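PDB 1OI0: MPN domain-containing protein from Archaeoglobus fulgidus, which probably acts as a zinc-dependent metallopeptidase of the JAB1/MPN domain family. Local coordinates for residues 77-81 with 82-86; 95-98 with 99-103; 4-7 with 8-12. All blocks are in the same frame, centred on the assembly; numbering follows the deposited sequence.

Contact 1 of 3, residues 77-81 with 82-86; sequences CRPSE and EDLSL. With ZN (zinc ion), chain E; 144 (tris-hydroxymethyl-methyl-ammonium), chain F.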
loop_
_atom_site.group_PDB
_atom_site.type_symbol
_atom_site.label_atom_id
_atom_site.label_comp_id
_atom_site.label_asym_id
_atom_site.label_seq_id
_atom_site.Cartn_x
_atom_site.Cartn_y
_atom_site.Cartn_z
ATOM N N CYS A 77 -10.141 0.193 6.499
ATOM C CA CYS A 77 -8.741 0.279 6.106
ATOM C C CYS A 77 -7.855 -0.138 7.276
ATOM O O CYS A 77 -6.652 0.111 7.279
ATOM C CB CYS A 77 -8.402 1.706 5.670
ATOM S SG CYS A 77 -8.519 2.087 3.885
ATOM N N ARG A 78 -8.464 -0.777 8.271
ATOM C CA ARG A 78 -7.738 -1.242 9.446
ATOM C C ARG A 78 -7.160 -2.622 9.153
ATOM O O ARG A 78 -7.743 -3.396 8.400
ATOM C CB ARG A 78 -8.686 -1.342 10.643
ATOM C CG ARG A 78 -9.418 -0.054 10.976
ATOM C CD ARG A 78 -10.557 -0.324 11.947
ATOM N NE ARG A 78 -11.329 0.879 12.244
ATOM C CZ ARG A 78 -12.433 0.891 12.985
ATOM N NH1 ARG A 78 -12.897 -0.238 13.504
ATOM N NH2 ARG A 78 -13.071 2.032 13.211
ATOM N N PRO A 79 -5.996 -2.942 9.736
ATOM C CA PRO A 79 -5.392 -4.254 9.497
ATOM C C PRO A 79 -5.961 -5.331 10.412
ATOM O O PRO A 79 -6.398 -5.050 11.530
ATOM C CB PRO A 79 -3.909 -4.003 9.758
ATOM C CG PRO A 79 -3.943 -2.976 10.847
ATOM C CD PRO A 79 -5.053 -2.040 10.424
ATOM N N SER A 80 -5.971 -6.561 9.917
ATOM C CA SER A 80 -6.446 -7.699 10.693
ATOM C C SER A 80 -5.200 -8.387 11.231
ATOM O O SER A 80 -4.082 -7.967 10.934
ATOM C CB SER A 80 -7.190 -8.675 9.795
ATOM O OG SER A 80 -6.293 -9.222 8.844
ATOM N N GLU A 81 -5.388 -9.442 12.015
ATOM C CA GLU A 81 -4.260 -10.186 12.558
ATOM C C GLU A 81 -3.476 -10.775 11.391
ATOM O O GLU A 81 -2.246 -10.828 11.419
ATOM C CB GLU A 81 -4.749 -11.319 13.466
ATOM C CG GLU A 81 -5.449 -10.865 14.734
ATOM C CD GLU A 81 -4.574 -9.981 15.595
ATOM O OE1 GLU A 81 -3.388 -10.320 15.787
ATOM O OE2 GLU A 81 -5.074 -8.950 16.090
ATOM N N GLU A 82 -4.201 -11.214 10.364
ATOM C CA GLU A 82 -3.583 -11.789 9.177
ATOM C C GLU A 82 -2.681 -10.760 8.511
ATOM O O GLU A 82 -1.578 -11.081 8.075
ATOM C CB GLU A 82 -4.647 -12.249 8.171
ATOM C CG GLU A 82 -5.416 -13.507 8.556
ATOM C CD GLU A 82 -6.399 -13.286 9.688
ATOM O OE1 GLU A 82 -6.679 -12.115 10.028
ATOM O OE2 GLU A 82 -6.909 -14.290 10.232
ATOM N N ASP A 83 -3.154 -9.520 8.431
ATOM C CA ASP A 83 -2.363 -8.467 7.812
ATOM C C ASP A 83 -1.071 -8.246 8.578
ATOM O O ASP A 83 -0.007 -8.084 7.981
ATOM C CB ASP A 83 -3.153 -7.161 7.751
ATOM C CG ASP A 83 -4.250 -7.193 6.705
ATOM O OD1 ASP A 83 -4.289 -8.147 5.896
ATOM O OD2 ASP A 83 -5.072 -6.254 6.691
ATOM N N LEU A 84 -1.165 -8.244 9.901
ATOM C CA LEU A 84 0.016 -8.048 10.725
ATOM C C LEU A 84 1.075 -9.100 10.411
ATOM O O LEU A 84 2.264 -8.790 10.382
ATOM C CB LEU A 84 -0.356 -8.085 12.209
ATOM C CG LEU A 84 -0.491 -6.722 12.903
ATOM C CD1 LEU A 84 -1.283 -5.748 12.044
ATOM C CD2 LEU A 84 -1.148 -6.912 14.264
ATOM N N SER A 85 0.653 -10.336 10.161
ATOM C CA SER A 85 1.609 -11.394 9.846
ATOM C C SER A 85 2.249 -11.151 8.478
ATOM O O SER A 85 3.384 -11.564 8.233
ATOM C CB SER A 85 0.937 -12.776 9.887
ATOM O OG SER A 85 0.001 -12.944 8.838
ATOM N N LEU A 86 1.515 -10.488 7.587
ATOM C CA LEU A 86 2.030 -10.167 6.262
ATOM C C LEU A 86 3.058 -9.040 6.397
ATOM O O LEU A 86 4.146 -9.096 5.821
ATOM C CB LEU A 86 0.892 -9.702 5.341
ATOM C CG LEU A 86 1.346 -9.060 4.022
ATOM C CD1 LEU A 86 2.003 -10.114 3.132
ATOM C CD2 LEU A 86 0.157 -8.435 3.308
HETATM ZN ZN ZN E . -6.081 -6.903 4.884
HETATM C C1 144 F . -7.781 -8.165 6.429
HETATM N N 144 F . -8.282 -9.205 5.538
HETATM C C2 144 F . -7.236 -9.497 4.506
HETATM O O2 144 F . -6.559 -8.737 3.616
HETATM C C3 144 F . -9.597 -8.677 4.985
HETATM O O3 144 F . -10.248 -9.580 4.073
HETATM C C4 144 F . -8.440 -10.402 6.394
HETATM O O4 144 F . -7.377 -11.043 7.397
#
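Ser-80 and Asp-83 hold each other in two directions at the start of helix 81-89. The capping bonds come first: Ser-80 OG accepts from Asp-83 N at 3.2 Å, while Ser-80 N reaches back to Asp-83 OD2 in a weak, 3.4 Å bond, and together these make a capping box. Ser-80 O then takes Leu-84 N in the first regular backbone bond of the helix. With chi1 at 65°, Ser-80 OG lies between its own N and carbonyl carbon, close enough to the helix for the capping bond.

The metal contacts use the same aspartate. Asp-83 grips the zinc ion with both carboxylate oxygens, OD1 at 2.4 Å and OD2 at 2.2 Å, and O2 of the bound tris-hydroxymethyl-methyl-ammonium adds a further ligand. O4 of that molecule hydrogen-bonds to Ser-80 OG at 2.6 Å and weakly to Glu-82 OE1, whose chain bends at chi2 (72°) to bring the carboxylate over.

Apolar contact is slight: Pro-79 CB meets Leu-84 CD1 at 3.9 Å, the two side chains lying at a slant to each other. With His-70 and His-72 completing the protein ligands, this is the serine-and-aspartate end of the JAMM zinc motif.

Contact 2 of 3, residues 95-98 with 99-103; sequences IIVC and YPYDE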
loop_
_atom_site.group_PDB
_atom_site.type_symbol
_atom_site.label_atom_id
_atom_site.label_comp_id
_atom_site.label_asym_id
_atom_site.label_seq_id
_atom_site.Cartn_x
_atom_site.Cartn_y
_atom_site.Cartn_z
ATOM N N ILE A 95 0.654 -0.349 3.023
ATOM C CA ILE A 95 -0.552 0.435 2.814
ATOM C C ILE A 95 -1.788 -0.435 2.615
ATOM O O ILE A 95 -1.722 -1.496 2.004
ATOM C CB ILE A 95 -0.410 1.333 1.566
ATOM C CG1 ILE A 95 0.726 2.334 1.776
ATOM C CG2 ILE A 95 -1.733 2.038 1.265
ATOM C CD1 ILE A 95 1.055 3.140 0.534
ATOM N N ILE A 96 -2.901 0.017 3.170
ATOM C CA ILE A 96 -4.173 -0.668 2.977
ATOM C C ILE A 96 -5.119 0.379 2.413
ATOM O O ILE A 96 -5.230 1.481 2.957
ATOM C CB ILE A 96 -4.795 -1.190 4.295
ATOM C CG1 ILE A 96 -3.924 -2.293 4.896
ATOM C CG2 ILE A 96 -6.207 -1.731 4.020
ATOM C CD1 ILE A 96 -4.499 -2.887 6.164
ATOM N N VAL A 97 -5.772 0.056 1.301
ATOM C CA VAL A 97 -6.744 0.964 0.711
ATOM C C VAL A 97 -8.055 0.215 0.876
ATOM O O VAL A 97 -8.065 -1.013 0.922
ATOM C CB VAL A 97 -6.452 1.263 -0.787
ATOM C CG1 VAL A 97 -5.077 1.894 -0.926
ATOM C CG2 VAL A 97 -6.539 0.001 -1.609
ATOM N N CYS A 98 -9.159 0.942 0.971
ATOM C CA CYS A 98 -10.441 0.293 1.197
ATOM C C CYS A 98 -11.576 0.944 0.424
ATOM O O CYS A 98 -11.473 2.088 -0.015
ATOM C CB CYS A 98 -10.745 0.334 2.700
ATOM S SG CYS A 98 -10.499 2.007 3.397
ATOM N N TYR A 99 -12.659 0.194 0.263
ATOM C CA TYR A 99 -13.845 0.682 -0.426
ATOM C C TYR A 99 -14.281 1.971 0.280
ATOM O O TYR A 99 -14.201 2.064 1.503
ATOM C CB TYR A 99 -14.952 -0.365 -0.313
ATOM C CG TYR A 99 -16.202 -0.017 -1.076
ATOM C CD1 TYR A 99 -16.275 -0.215 -2.453
ATOM C CD2 TYR A 99 -17.298 0.552 -0.427
ATOM C CE1 TYR A 99 -17.404 0.143 -3.168
ATOM C CE2 TYR A 99 -18.438 0.920 -1.135
ATOM C CZ TYR A 99 -18.481 0.713 -2.505
ATOM O OH TYR A 99 -19.589 1.094 -3.223
ATOM N N PRO A 100 -14.786 2.969 -0.467
ATOM C CA PRO A 100 -15.026 3.092 -1.910
ATOM C C PRO A 100 -13.805 3.468 -2.747
ATOM O O PRO A 100 -13.935 3.830 -3.919
ATOM C CB PRO A 100 -16.102 4.166 -1.972
ATOM C CG PRO A 100 -15.660 5.092 -0.897
ATOM C CD PRO A 100 -15.327 4.143 0.243
ATOM N N TYR A 101 -12.627 3.404 -2.137
ATOM C CA TYR A 101 -11.379 3.711 -2.824
ATOM C C TYR A 101 -11.278 5.165 -3.274
ATOM O O TYR A 101 -10.746 5.445 -4.348
ATOM C CB TYR A 101 -11.205 2.801 -4.044
ATOM C CG TYR A 101 -11.521 1.347 -3.783
ATOM C CD1 TYR A 101 -10.755 0.588 -2.899
ATOM C CD2 TYR A 101 -12.591 0.730 -4.427
ATOM C CE1 TYR A 101 -11.050 -0.757 -2.663
ATOM C CE2 TYR A 101 -12.895 -0.606 -4.202
ATOM C CZ TYR A 101 -12.124 -1.343 -3.322
ATOM O OH TYR A 101 -12.424 -2.669 -3.114
ATOM N N ASP A 102 -11.793 6.084 -2.463
ATOM C CA ASP A 102 -11.710 7.501 -2.800
ATOM C C ASP A 102 -10.300 7.984 -2.473
ATOM O O ASP A 102 -9.513 7.260 -1.857
ATOM C CB ASP A 102 -12.752 8.318 -2.024
ATOM C CG ASP A 102 -12.563 8.248 -0.520
ATOM O OD1 ASP A 102 -11.481 8.637 -0.030
ATOM O OD2 ASP A 102 -13.501 7.807 0.175
ATOM N N GLU A 103 -9.992 9.210 -2.883
ATOM C CA GLU A 103 -8.674 9.804 -2.671
ATOM C C GLU A 103 -8.071 9.615 -1.279
ATOM O O GLU A 103 -6.855 9.500 -1.143
ATOM C CB GLU A 103 -8.720 11.303 -2.989
ATOM C CG GLU A 103 -9.736 12.089 -2.168
ATOM C CD GLU A 103 -11.104 12.167 -2.827
ATOM O OE1 GLU A 103 -11.662 11.109 -3.191
ATOM O OE2 GLU A 103 -11.624 13.294 -2.979
#
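Tyr-101 folds its ring back against Cys-98 because its CG stands anti to its own carbonyl carbon (chi1 -45°). Tyr-99 takes the other course: its CG is anti to N (chi1 -176°), and the ring swings out from the turn to where Pro-100 CB sits 4.0 Å above one face, over the centre. The Tyr-99 to Pro-100 peptide is cis, and residues 98-101 form a type VIa turn at the end of strand 93-98. This cis turn brings Tyr-101 N round to Cys-98 O, and the left-handed conformation of Tyr-101 (phi/psi 65/37) sets the course of the chain after it.

One hydrogen bond closes the turn: Tyr-101 N gives to Cys-98 O over 2.8 Å, with a bent N-H...O angle of 138°. The donor stands somewhat off the carbonyl plane. The Tyr-101 ring lies alongside the same peptide group, its CD1 3.3 Å from Cys-98 O, and the carbonyl oxygen approaches the ring obliquely. Over one face of that ring comes the CA of Tyr-99, 3.8 Å above the plane, so the backbone of Tyr-99 lies over the ring two residues further on.

The turn hands the chain over from strand 93-98 to strand 106-110. Tyr-101 also rests on Ala-18 and Lys-19 of helix 8-21, and the Tyr-99 ring meets that of His-22. Cys-98 SG points off to the disulfide with Cys-77, which joins the strand end to the loop leading into the zinc site. From the strand, Val-97 CG2 comes obliquely to the Tyr-101 ring, 4.4 Å from its CD1.

Contact 3 of 3, residues 4-7 with 8-12; sequences MKIS and RGLLK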
loop_
_atom_site.group_PDB
_atom_site.type_symbol
_atom_site.label_atom_id
_atom_site.label_comp_id
_atom_site.label_asym_id
_atom_site.label_seq_id
_atom_site.Cartn_x
_atom_site.Cartn_y
_atom_site.Cartn_z
ATOM N N MET A 4 8.840 8.451 5.168
ATOM C CA MET A 4 8.706 7.879 3.841
ATOM C C MET A 4 7.696 8.744 3.099
ATOM O O MET A 4 6.836 9.387 3.716
ATOM C CB MET A 4 8.215 6.432 3.923
ATOM C CG MET A 4 7.952 5.779 2.570
ATOM S SD MET A 4 9.334 5.886 1.405
ATOM C CE MET A 4 10.507 4.815 2.198
ATOM N N LYS A 5 7.815 8.769 1.780
ATOM C CA LYS A 5 6.928 9.567 0.953
ATOM C C LYS A 5 6.325 8.699 -0.135
ATOM O O LYS A 5 6.847 7.632 -0.450
ATOM C CB LYS A 5 7.711 10.715 0.317
ATOM C CG LYS A 5 8.384 11.627 1.331
ATOM C CD LYS A 5 9.373 12.575 0.672
ATOM C CE LYS A 5 10.012 13.493 1.706
ATOM N NZ LYS A 5 10.705 12.717 2.778
ATOM N N ILE A 6 5.216 9.163 -0.695
ATOM C CA ILE A 6 4.549 8.447 -1.771
ATOM C C ILE A 6 4.072 9.486 -2.770
ATOM O O ILE A 6 3.584 10.548 -2.384
ATOM C CB ILE A 6 3.346 7.614 -1.255
ATOM C CG1 ILE A 6 2.748 6.813 -2.414
ATOM C CG2 ILE A 6 2.295 8.523 -0.615
ATOM C CD1 ILE A 6 1.714 5.786 -1.981
ATOM N N SER A 7 4.234 9.195 -4.055
ATOM C CA SER A 7 3.810 10.129 -5.081
ATOM C C SER A 7 2.298 10.071 -5.229
ATOM O O SER A 7 1.686 9.017 -5.048
ATOM C CB SER A 7 4.474 9.792 -6.418
ATOM O OG SER A 7 3.976 8.573 -6.947
ATOM N N ARG A 8 1.692 11.210 -5.540
ATOM C CA ARG A 8 0.248 11.260 -5.719
ATOM C C ARG A 8 -0.109 10.371 -6.904
ATOM O O ARG A 8 -1.190 9.786 -6.954
ATOM C CB ARG A 8 -0.208 12.696 -5.992
ATOM C CG ARG A 8 -1.686 12.824 -6.329
ATOM C CD ARG A 8 -2.568 12.416 -5.159
ATOM N NE ARG A 8 -2.374 13.284 -4.000
ATOM C CZ ARG A 8 -3.026 13.151 -2.849
ATOM N NH1 ARG A 8 -3.918 12.183 -2.695
ATOM N NH2 ARG A 8 -2.783 13.985 -1.847
ATOM N N GLY A 9 0.818 10.270 -7.852
ATOM C CA GLY A 9 0.595 9.452 -9.028
ATOM C C GLY A 9 0.464 7.983 -8.685
ATOM O O GLY A 9 -0.346 7.274 -9.280
ATOM N N LEU A 10 1.265 7.521 -7.730
ATOM C CA LEU A 10 1.213 6.121 -7.325
ATOM C C LEU A 10 -0.067 5.840 -6.547
ATOM O O LEU A 10 -0.662 4.772 -6.697
ATOM C CB LEU A 10 2.427 5.757 -6.466
ATOM C CG LEU A 10 2.533 4.264 -6.138
ATOM C CD1 LEU A 10 2.713 3.490 -7.434
ATOM C CD2 LEU A 10 3.705 3.999 -5.197
ATOM N N LEU A 11 -0.488 6.789 -5.714
ATOM C CA LEU A 11 -1.715 6.620 -4.940
ATOM C C LEU A 11 -2.899 6.482 -5.887
ATOM O O LEU A 11 -3.783 5.644 -5.680
ATOM C CB LEU A 11 -1.941 7.813 -4.011
ATOM C CG LEU A 11 -1.217 7.806 -2.664
ATOM C CD1 LEU A 11 -1.531 9.090 -1.912
ATOM C CD2 LEU A 11 -1.655 6.594 -1.851
ATOM N N LYS A 12 -2.914 7.307 -6.930
ATOM C CA LYS A 12 -3.992 7.257 -7.905
ATOM C C LYS A 12 -3.978 5.895 -8.588
ATOM O O LYS A 12 -5.019 5.266 -8.761
ATOM C CB LYS A 12 -3.830 8.364 -8.950
ATOM C CG LYS A 12 -4.950 8.392 -9.976
ATOM C CD LYS A 12 -4.745 9.487 -11.011
ATOM C CE LYS A 12 -5.883 9.493 -12.025
ATOM N NZ LYS A 12 -5.669 10.505 -13.095
#
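A serine N-cap starts helix 8-21 here, directly after the short strand 5-6. Ser-7 OG accepts from Leu-10 N at 3.0 Å. Its chi1 of 69° sets the hydroxyl between N and the carbonyl carbon, facing the first turn, and it also lies 3.2 Å from Leu-10 CB. Ser-7 O accepts from Leu-11 N over 3.2 Å with a fairly straight N-H...O angle (160°), and more weakly from Leu-10 N, so this carbonyl serves two donors.

Just before the cap, Ile-6 sends its side chain across the two leucines at about a right angle. Its CG1 meets Leu-10 CD2 at 4.1 Å, and its CD1 presses on Leu-11 CD2 at a tight 3.5 Å. Cutting Ile-6 back to an alanine would probably open a gap between the first helical turn and the sheet, leaving Leu-11 CD2 and Leu-10 CD2 without the methyl and methylene groups they pack on.

Further out, Leu-10 leans on Met-37 and Leu-40 of strand 36-42, Leu-11 touches Val-120, and Ile-6 reaches Ile-95 of strand 93-98, so the helix start is seated over the sheet by strands 36-42 and 119-120.

In the fold
From the N terminus, contact 3 comes first, turning strand 5-6 into helix 8-21. Much later, contact 1 ends the loop after strand 64-72 and starts helix 81-89; contact 2 then leads from strand 93-98 toward strand 106-110. The three follow in series, none nested in or crossing another. Contacts 1 and 2 are joined covalently by the disulfide Cys-77 SG to Cys-98 SG (2.0 Å), and Ile-96 CD1 also packs 3.5 Å from Asp-83 OD2. Contact 3 meets contact 2 by side-chain packing, Ile-6 CD1 lying 3.7 Å from Ile-95 CD1. Contacts 1 and 3 do not touch, their nearest atoms about 10 Å apart; strand 93-98 lies between them, touching the metal-site loop at Cys-98 and strand 5-6 at Ile-95.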